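PDB 1IQ0: arginyl-trna synthetase from Thermus thermophilus, which probably catalyses the ATP-dependent attachment of L-arginine to tRNA(Arg), releasing AMP and diphosphate, as a monomeric class I aminoacyl-tRNA synthetase. Local coordinates for residues D190-Y193 against E194-P198; A433-M436 against V437-A441; T469-Y472 against V473-A476. All blocks are in the same frame, centred on the assembly; numbering follows the deposited sequence.

Contact 1: residues D190-Y193 against E194-P198; sequences DPEY and ERLQP
E194 meets the residues before it chiefly through its backbone: its N-H gives a hydrogen bond to a water 3.0 Å from N, and the same water donates to the carbonyl oxygen of P191, bridging P191 to E194 across the bend. R195 runs out fully extended. Its CB lies beside CB of E192, but the two charged ends do not meet; OE2 of E192 and NH1 of R195 stay 4.9 Å apart, with a second water between them that donates to the carboxylate and accepts from the guanidinium.

L196 turns inward. Its N donates to O of Y193 at 3.1 Å and only weakly to O of E192, while CG sits 3.2 Å from that E192 oxygen and CD1 reaches toward the carboxylate of D190, the two side chains crossing at about a right angle. L187, F161 and H165 of the neighbouring helices also touch this leucine. The segment 190-193 is itself a type I beta turn overlaid by an Asx turn, in which OD1 of D190 accepts from N of E192 at 2.9 Å; OD2 is held separately by the hydroxyl of Y166. The two turns lie in the link between helix 176-189 and helix 197-208, in the catalytic domain.

Q197 folds back at chi2 (-51°), which brings NE2 to O of Y193 at 3.0 Å in a fairly straight bond, 158° at the hydrogen. That oxygen is thus gripped from opposite faces of its carbonyl plane, by L196 N and by the glutamine amide. The same NE2 stands over one face of the Y193 ring, 3.3 Å from CZ and offset toward the rim, with amide and ring planes 63° apart. E158 takes the tyrosine hydroxyl.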
loop_
_atom_site.group_PDB
_atom_site.type_symbol
_atom_site.label_atom_id
_atom_site.label_comp_id
_atom_site.label_asym_id
_atom_site.label_seq_id
_atom_site.Cartn_x
_atom_site.Cartn_y
_atom_site.Cartn_z
ATOM N N ASP A 190 13.323 -32.342 -14.264
ATOM C CA ASP A 190 13.224 -33.614 -14.962
ATOM C C ASP A 190 13.841 -33.522 -16.356
ATOM O O ASP A 190 13.483 -32.648 -17.150
ATOM C CB ASP A 190 11.764 -34.046 -15.067
ATOM C CG ASP A 190 11.618 -35.500 -15.462
ATOM O OD1 ASP A 190 12.382 -35.949 -16.344
ATOM O OD2 ASP A 190 10.739 -36.191 -14.898
ATOM N N PRO A 191 14.783 -34.429 -16.669
ATOM C CA PRO A 191 15.473 -34.475 -17.965
ATOM C C PRO A 191 14.511 -34.540 -19.153
ATOM O O PRO A 191 14.803 -34.012 -20.229
ATOM C CB PRO A 191 16.327 -35.738 -17.853
ATOM C CG PRO A 191 16.629 -35.810 -16.394
ATOM C CD PRO A 191 15.292 -35.482 -15.773
ATOM N N GLU A 192 13.363 -35.180 -18.955
ATOM C CA GLU A 192 12.389 -35.306 -20.033
ATOM C C GLU A 192 11.175 -34.390 -19.880
ATOM O O GLU A 192 10.055 -34.756 -20.237
ATOM C CB GLU A 192 11.943 -36.764 -20.171
ATOM C CG GLU A 192 11.186 -37.323 -18.989
ATOM C CD GLU A 192 10.960 -38.821 -19.113
ATOM O OE1 GLU A 192 10.088 -39.352 -18.389
ATOM O OE2 GLU A 192 11.661 -39.465 -19.930
ATOM N N TYR A 193 11.419 -33.190 -19.361
ATOM C CA TYR A 193 10.378 -32.190 -19.170
ATOM C C TYR A 193 9.672 -31.859 -20.490
ATOM O O TYR A 193 8.446 -31.767 -20.539
ATOM C CB TYR A 193 10.989 -30.918 -18.569
ATOM C CG TYR A 193 10.043 -29.737 -18.524
ATOM C CD1 TYR A 193 8.925 -29.739 -17.689
ATOM C CD2 TYR A 193 10.258 -28.625 -19.337
ATOM C CE1 TYR A 193 8.041 -28.656 -17.665
ATOM C CE2 TYR A 193 9.387 -27.543 -19.325
ATOM C CZ TYR A 193 8.278 -27.561 -18.487
ATOM O OH TYR A 193 7.413 -26.483 -18.490
ATOM N N GLU A 194 10.444 -31.682 -21.560
ATOM C CA GLU A 194 9.857 -31.365 -22.865
ATOM C C GLU A 194 8.950 -32.492 -23.353
ATOM O O GLU A 194 7.839 -32.257 -23.824
ATOM C CB GLU A 194 10.958 -31.108 -23.897
ATOM C CG GLU A 194 11.848 -29.922 -23.557
ATOM C CD GLU A 194 11.081 -28.609 -23.506
ATOM O OE1 GLU A 194 11.641 -27.610 -23.006
ATOM O OE2 GLU A 194 9.922 -28.571 -23.972
ATOM N N ARG A 195 9.424 -33.722 -23.221
ATOM C CA ARG A 195 8.655 -34.878 -23.655
ATOM C C ARG A 195 7.331 -35.002 -22.899
ATOM O O ARG A 195 6.401 -35.657 -23.363
ATOM C CB ARG A 195 9.488 -36.151 -23.471
ATOM C CG ARG A 195 8.791 -37.427 -23.911
ATOM C CD ARG A 195 9.753 -38.610 -23.934
ATOM N NE ARG A 195 9.081 -39.841 -24.342
ATOM C CZ ARG A 195 9.703 -40.989 -24.592
ATOM N NH1 ARG A 195 11.022 -41.072 -24.483
ATOM N NH2 ARG A 195 9.003 -42.057 -24.947
ATOM N N LEU A 196 7.240 -34.356 -21.743
ATOM C CA LEU A 196 6.030 -34.427 -20.928
ATOM C C LEU A 196 4.953 -33.387 -21.259
ATOM O O LEU A 196 3.845 -33.455 -20.727
ATOM C CB LEU A 196 6.414 -34.328 -19.444
ATOM C CG LEU A 196 7.265 -35.497 -18.923
ATOM C CD1 LEU A 196 7.904 -35.138 -17.589
ATOM C CD2 LEU A 196 6.394 -36.746 -18.791
ATOM N N GLN A 197 5.260 -32.438 -22.140
ATOM C CA GLN A 197 4.289 -31.401 -22.481
ATOM C C GLN A 197 2.908 -31.918 -22.890
ATOM O O GLN A 197 1.888 -31.386 -22.445
ATOM C CB GLN A 197 4.845 -30.477 -23.574
ATOM C CG GLN A 197 6.100 -29.715 -23.143
ATOM C CD GLN A 197 5.930 -28.993 -21.807
ATOM O OE1 GLN A 197 5.103 -28.094 -21.679
ATOM N NE2 GLN A 197 6.713 -29.392 -20.810
ATOM N N PRO A 198 2.846 -32.956 -23.746
ATOM C CA PRO A 198 1.521 -33.453 -24.133
ATOM C C PRO A 198 0.694 -33.887 -22.923
ATOM O O PRO A 198 -0.493 -33.580 -22.827
ATOM C CB PRO A 198 1.847 -34.615 -25.073
ATOM C CG PRO A 198 3.122 -34.144 -25.734
ATOM C CD PRO A 198 3.905 -33.596 -24.550
HETATM O O HOH W 1 13.472 -31.782 -21.298
HETATM O O HOH W 2 12.918 -39.406 -22.845
#

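Contact 2: residues A433-M436 against V437-A441; sequences AARM and VALGA
Residues A433-M436 and V437-A441 make a local, mostly buried i to i+4 contact within helix 430-448, in the catalytic domain, and the backbone carries most of it. Four successive hydrogen bonds join the turns, V437 N to A433 O, A438 N to A434 O, L439 N to R435 O and G440 N to M436 O, all between 2.9 and 3.1 Å long, the ladder that defines an alpha helix.

The side chains add one contact of their own. R435 and L439 run alongside each other in the same direction, both leaving the backbone with CG anti to N (chi1 -175° and 178°). The arginine then bends at chi3 (71°), bringing NH1 to 3.7 Å from CD2 of L439, and the methyl approaches the rim of the guanidinium, close to its plane. NE is used elsewhere, in a salt bridge to E432 one turn back. V437 places CG2 beside the carbonyl oxygen of A433, 3.2 Å away.

Small residues define another side of the helix: A433, A434 and A438 touch helix 405-423, whereas V437 and A441 rest on P471. The chemistry thus divides by face: the small alanines probably let helix 405-423 come close, while the leucine methyl lies against the edge of a guanidinium whose charge is probably balanced mainly by E432.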
loop_
_atom_site.group_PDB
_atom_site.type_symbol
_atom_site.label_atom_id
_atom_site.label_comp_id
_atom_site.label_asym_id
_atom_site.label_seq_id
_atom_site.Cartn_x
_atom_site.Cartn_y
_atom_site.Cartn_z
ATOM N N ALA A 433 5.959 -11.466 21.270
ATOM C CA ALA A 433 6.829 -10.302 21.114
ATOM C C ALA A 433 7.737 -10.476 19.902
ATOM O O ALA A 433 7.939 -9.540 19.126
ATOM C CB ALA A 433 7.674 -10.104 22.366
ATOM N N ALA A 434 8.287 -11.679 19.746
ATOM C CA ALA A 434 9.175 -11.964 18.622
ATOM C C ALA A 434 8.410 -11.890 17.297
ATOM O O ALA A 434 8.926 -11.374 16.307
ATOM C CB ALA A 434 9.810 -13.341 18.786
ATOM N N ARG A 435 7.183 -12.399 17.286
ATOM C CA ARG A 435 6.360 -12.381 16.075
ATOM C C ARG A 435 6.120 -10.946 15.609
ATOM O O ARG A 435 6.244 -10.634 14.422
ATOM C CB ARG A 435 5.008 -13.055 16.330
ATOM C CG ARG A 435 4.135 -13.184 15.074
ATOM C CD ARG A 435 2.720 -13.643 15.412
ATOM N NE ARG A 435 1.952 -12.600 16.090
ATOM C CZ ARG A 435 1.509 -11.493 15.499
ATOM N NH1 ARG A 435 1.750 -11.282 14.211
ATOM N NH2 ARG A 435 0.836 -10.588 16.200
ATOM N N MET A 436 5.775 -10.075 16.552
ATOM C CA MET A 436 5.503 -8.681 16.239
ATOM C C MET A 436 6.718 -7.975 15.675
ATOM O O MET A 436 6.607 -7.208 14.717
ATOM C CB MET A 436 5.012 -7.940 17.483
ATOM C CG MET A 436 3.647 -8.391 17.950
ATOM S SD MET A 436 2.923 -7.289 19.174
ATOM C CE MET A 436 1.381 -8.158 19.512
ATOM N N VAL A 437 7.879 -8.228 16.273
ATOM C CA VAL A 437 9.113 -7.603 15.817
ATOM C C VAL A 437 9.511 -8.085 14.421
ATOM O O VAL A 437 9.906 -7.283 13.572
ATOM C CB VAL A 437 10.263 -7.874 16.810
ATOM C CG1 VAL A 437 11.559 -7.286 16.293
ATOM C CG2 VAL A 437 9.915 -7.271 18.165
ATOM N N ALA A 438 9.404 -9.390 14.181
ATOM C CA ALA A 438 9.748 -9.954 12.879
ATOM C C ALA A 438 8.797 -9.411 11.809
ATOM O O ALA A 438 9.229 -9.031 10.721
ATOM C CB ALA A 438 9.669 -11.478 12.925
ATOM N N LEU A 439 7.505 -9.373 12.134
ATOM C CA LEU A 439 6.486 -8.871 11.213
ATOM C C LEU A 439 6.717 -7.393 10.913
ATOM O O LEU A 439 6.565 -6.947 9.770
ATOM C CB LEU A 439 5.084 -9.053 11.816
ATOM C CG LEU A 439 3.913 -8.530 10.975
ATOM C CD1 LEU A 439 3.863 -9.272 9.645
ATOM C CD2 LEU A 439 2.611 -8.712 11.736
ATOM N N GLY A 440 7.080 -6.642 11.952
ATOM C CA GLY A 440 7.334 -5.219 11.800
ATOM C C GLY A 440 8.554 -4.952 10.941
ATOM O O GLY A 440 8.576 -4.015 10.138
ATOM N N ALA A 441 9.584 -5.775 11.112
ATOM C CA ALA A 441 10.805 -5.624 10.338
ATOM C C ALA A 441 10.499 -5.858 8.860
ATOM O O ALA A 441 10.915 -5.089 7.994
ATOM C CB ALA A 441 11.843 -6.621 10.818
#

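Contact 3: residues T469-Y472 against V473-A476; sequences TGPY and VQYA
From G470 to A476 the chain winds as the first turns of helix 470-487, where Q474 N donates to G470 O (2.9 Å), Y475 N to P471 O (2.8 Å) and A476 N to Y472 O (3.2 Å), while V473 N reaches T469 O only weakly. T469, just before it, is the N-cap: its OG1 accepts from Y472 N at 3.2 Å and also bonds with the backbone oxygen of S464, tying the helix start to the preceding loop.

Among the side chains, Q474 reaches back toward the start of the helix. CG stands anti to its own carbonyl carbon (chi1 -69°), which sets the direction, and the extended chain beyond gives the reach. CG packs 3.3 Å from G470 O, and the glutamine side chain passes obliquely by the proline, its OE1 3.5 Å from P471 CA. NE2 turns outward to the carbonyl oxygens of P587 and M436. Replacing Q474 by an alanine would probably leave those two backbone oxygens without their shared donor and open a gap beside P471.

Y472 leaves the helix on another side, against A536 and A537 of helix 525-544, its hydroxyl bonded to N540. CD2 lies 4.4 Å from CG2 of V473, whose side chain touches L577 and L581 of helix 562-583. These helices belong to the DALR anticodon-binding domain, so the opening turns of 470-487 join its helical bundle to helix 430-448. Within this buried setting Q474 OE1 has no polar partner in the model, so hydrogen bonding through NE2, rather than through OE1, probably sets the turn of the amide.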
loop_
_atom_site.group_PDB
_atom_site.type_symbol
_atom_site.label_atom_id
_atom_site.label_comp_id
_atom_site.label_asym_id
_atom_site.label_seq_id
_atom_site.Cartn_x
_atom_site.Cartn_y
_atom_site.Cartn_z
ATOM N N THR A 469 14.286 1.166 10.643
ATOM C CA THR A 469 13.546 -0.075 10.520
ATOM C C THR A 469 12.205 -0.039 11.249
ATOM O O THR A 469 11.910 0.906 11.986
ATOM C CB THR A 469 14.361 -1.185 11.159
ATOM O OG1 THR A 469 14.447 -0.923 12.563
ATOM C CG2 THR A 469 15.783 -1.214 10.591
ATOM N N GLY A 470 11.410 -1.090 11.057
ATOM C CA GLY A 470 10.132 -1.188 11.741
ATOM C C GLY A 470 10.348 -1.322 13.241
ATOM O O GLY A 470 9.671 -0.663 14.031
ATOM N N PRO A 471 11.274 -2.190 13.677
ATOM C CA PRO A 471 11.522 -2.348 15.117
ATOM C C PRO A 471 11.928 -1.021 15.780
ATOM O O PRO A 471 11.588 -0.775 16.933
ATOM C CB PRO A 471 12.630 -3.394 15.155
ATOM C CG PRO A 471 12.276 -4.272 13.974
ATOM C CD PRO A 471 11.970 -3.236 12.904
ATOM N N TYR A 472 12.648 -0.176 15.042
ATOM C CA TYR A 472 13.064 1.137 15.545
ATOM C C TYR A 472 11.820 1.938 15.922
ATOM O O TYR A 472 11.722 2.458 17.034
ATOM C CB TYR A 472 13.847 1.901 14.471
ATOM C CG TYR A 472 14.245 3.322 14.843
ATOM C CD1 TYR A 472 15.273 3.572 15.761
ATOM C CD2 TYR A 472 13.608 4.415 14.259
ATOM C CE1 TYR A 472 15.651 4.873 16.076
ATOM C CE2 TYR A 472 13.975 5.713 14.564
ATOM C CZ TYR A 472 14.996 5.942 15.471
ATOM O OH TYR A 472 15.360 7.241 15.757
ATOM N N VAL A 473 10.867 2.027 14.997
ATOM C CA VAL A 473 9.634 2.764 15.255
ATOM C C VAL A 473 8.829 2.082 16.362
ATOM O O VAL A 473 8.238 2.753 17.217
ATOM C CB VAL A 473 8.759 2.873 13.983
ATOM C CG1 VAL A 473 7.516 3.713 14.271
ATOM C CG2 VAL A 473 9.574 3.482 12.840
ATOM N N GLN A 474 8.804 0.750 16.356
ATOM C CA GLN A 474 8.067 0.023 17.387
ATOM C C GLN A 474 8.652 0.327 18.770
ATOM O O GLN A 474 7.915 0.520 19.736
ATOM C CB GLN A 474 8.114 -1.487 17.129
ATOM C CG GLN A 474 7.335 -1.974 15.900
ATOM C CD GLN A 474 7.441 -3.484 15.716
ATOM O OE1 GLN A 474 8.540 -4.042 15.712
ATOM N NE2 GLN A 474 6.302 -4.150 15.565
ATOM N N TYR A 475 9.979 0.381 18.856
ATOM C CA TYR A 475 10.648 0.651 20.126
ATOM C C TYR A 475 10.311 2.049 20.656
ATOM O O TYR A 475 10.125 2.239 21.856
ATOM C CB TYR A 475 12.165 0.512 19.970
ATOM C CG TYR A 475 12.893 0.563 21.291
ATOM C CD1 TYR A 475 12.776 -0.480 22.213
ATOM C CD2 TYR A 475 13.662 1.673 21.645
ATOM C CE1 TYR A 475 13.405 -0.420 23.453
ATOM C CE2 TYR A 475 14.294 1.745 22.885
ATOM C CZ TYR A 475 14.161 0.696 23.784
ATOM O OH TYR A 475 14.776 0.764 25.014
ATOM N N ALA A 476 10.237 3.025 19.759
ATOM C CA ALA A 476 9.895 4.385 20.153
ATOM C C ALA A 476 8.479 4.382 20.731
ATOM O O ALA A 476 8.190 5.092 21.694
ATOM C CB ALA A 476 9.979 5.324 18.941
#

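Contacts 2 and 3 adjoin, their centres about 10 Å apart, and meet directly: NE2 of Q474 lies 3.2 Å from O of M436, probably hydrogen-bonded, while OE1 of the same glutamine packs 3.6 Å from CA of V437. P471 reaches across to A441 as well, so helices 430-448 and 470-487 join through a proline and a glutamine. M436 O thus accepts within its own helix and probably also from helix 470-487. Contact 1 is remote, its centre about 43 Å from that of contact 2 and 50 Å from that of contact 3, on the surface of the catalytic domain. None of the three includes residues of the predicted HIGH motif.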